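Local coordinates for protein CsuE (Acinetobacter baumannii, PDB 6FJY), which serves as the tip adhesin of archaic chaperone-usher Csu pili, probably attaching the bacterium to surfaces during biofilm formation, at residues P136-A139 against I140-I143. Residues are numbered along the deposited sequence; the frame is centred on the assembly and turned at random.
Sequences PAVA and IVGI
V138 and V141 close the first of two overlapping turns that coil the chain into a single short 3-10 turn. The bond from V141 N to V138 O is weak, at 3.3 Å, although its N-H points almost straight at the oxygen (166°). One residue on, G142 N donates to A139 O at 3.1 Å. That donor sits well above the carbonyl plane of A139, off the oxygen's lone pairs. A139 and I140 are the corner residues of the first turn, with type I angles; I140 and V141 are those of the second. G142 has a positive phi of 122°, a backbone shape that suits glycine.

Apolar contacts gather on V138 and V141. CG2 of V138 meets CG1 of I140 at 3.6 Å, the two side chains lying side by side and pointing the same way. With chi1 at 57°, I140 tucks CG1 between its own backbone N and carbonyl carbon, on the side of V138. The same V138 methyl reaches CG1 of V141 at 4.0 Å. The other branch of V141, CG2, rests on CB of A137 at 3.7 Å and also lies against V138 O, beside the weak bond.

A139, I140, V141 and I143 are exposed, an apolar loop crest consistent with a surface-binding role at the pilus tip. Beneath it the chain is tied down: A137 and V138 make backbone hydrogen bonds to V145 and G37, A137 also touches F147, and P136 packs on F146, where the loop links strand 119-136 to antiparallel strand 146-148 at the far end of the N-terminal domain.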
# COMPACT_ATOMS: atom_id res chain seq x y z
N PRO D 136 27.64 27.52 11.43
CA PRO D 136 27.77 28.09 12.77
C PRO D 136 27.03 27.25 13.80
O PRO D 136 25.97 26.68 13.53
CB PRO D 136 27.14 29.48 12.63
CG PRO D 136 26.22 29.36 11.46
CD PRO D 136 26.84 28.37 10.53
N ALA D 137 27.61 27.17 14.99
CA ALA D 137 27.10 26.37 16.10
C ALA D 137 26.37 27.26 17.10
O ALA D 137 26.59 28.47 17.17
CB ALA D 137 28.25 25.63 16.80
N VAL D 138 25.48 26.63 17.87
CA VAL D 138 24.83 27.37 18.95
C VAL D 138 25.90 27.86 19.92
O VAL D 138 26.96 27.25 20.08
CB VAL D 138 23.77 26.52 19.68
CG1 VAL D 138 22.52 26.44 18.85
CG2 VAL D 138 24.30 25.12 19.97
N ALA D 139 25.61 28.99 20.56
CA ALA D 139 26.55 29.60 21.49
C ALA D 139 26.86 28.71 22.69
O ALA D 139 27.93 28.86 23.29
CB ALA D 139 26.00 30.96 21.96
N ILE D 140 25.97 27.78 23.04
CA ILE D 140 26.17 27.01 24.27
C ILE D 140 27.33 26.02 24.14
O ILE D 140 27.79 25.49 25.16
CB ILE D 140 24.89 26.28 24.69
CG1 ILE D 140 24.39 25.37 23.57
CG2 ILE D 140 23.80 27.27 25.06
CD1 ILE D 140 23.10 24.67 23.91
N VAL D 141 27.80 25.73 22.93
CA VAL D 141 28.91 24.79 22.76
C VAL D 141 30.22 25.52 22.53
O VAL D 141 31.22 24.90 22.15
CB VAL D 141 28.64 23.78 21.63
CG1 VAL D 141 27.28 23.11 21.83
CG2 VAL D 141 28.74 24.43 20.26
N GLY D 142 30.26 26.82 22.79
CA GLY D 142 31.47 27.61 22.63
C GLY D 142 31.15 28.72 21.64
O GLY D 142 30.64 28.49 20.55
N ILE D 143 31.42 29.95 22.06
CA ILE D 143 31.23 31.09 21.18
C ILE D 143 32.28 31.07 20.09
O ILE D 143 33.47 30.88 20.36
CB ILE D 143 31.27 32.40 21.98
CG1 ILE D 143 30.15 32.43 23.03
CG2 ILE D 143 31.14 33.59 21.05
CD1 ILE D 143 30.06 33.73 23.80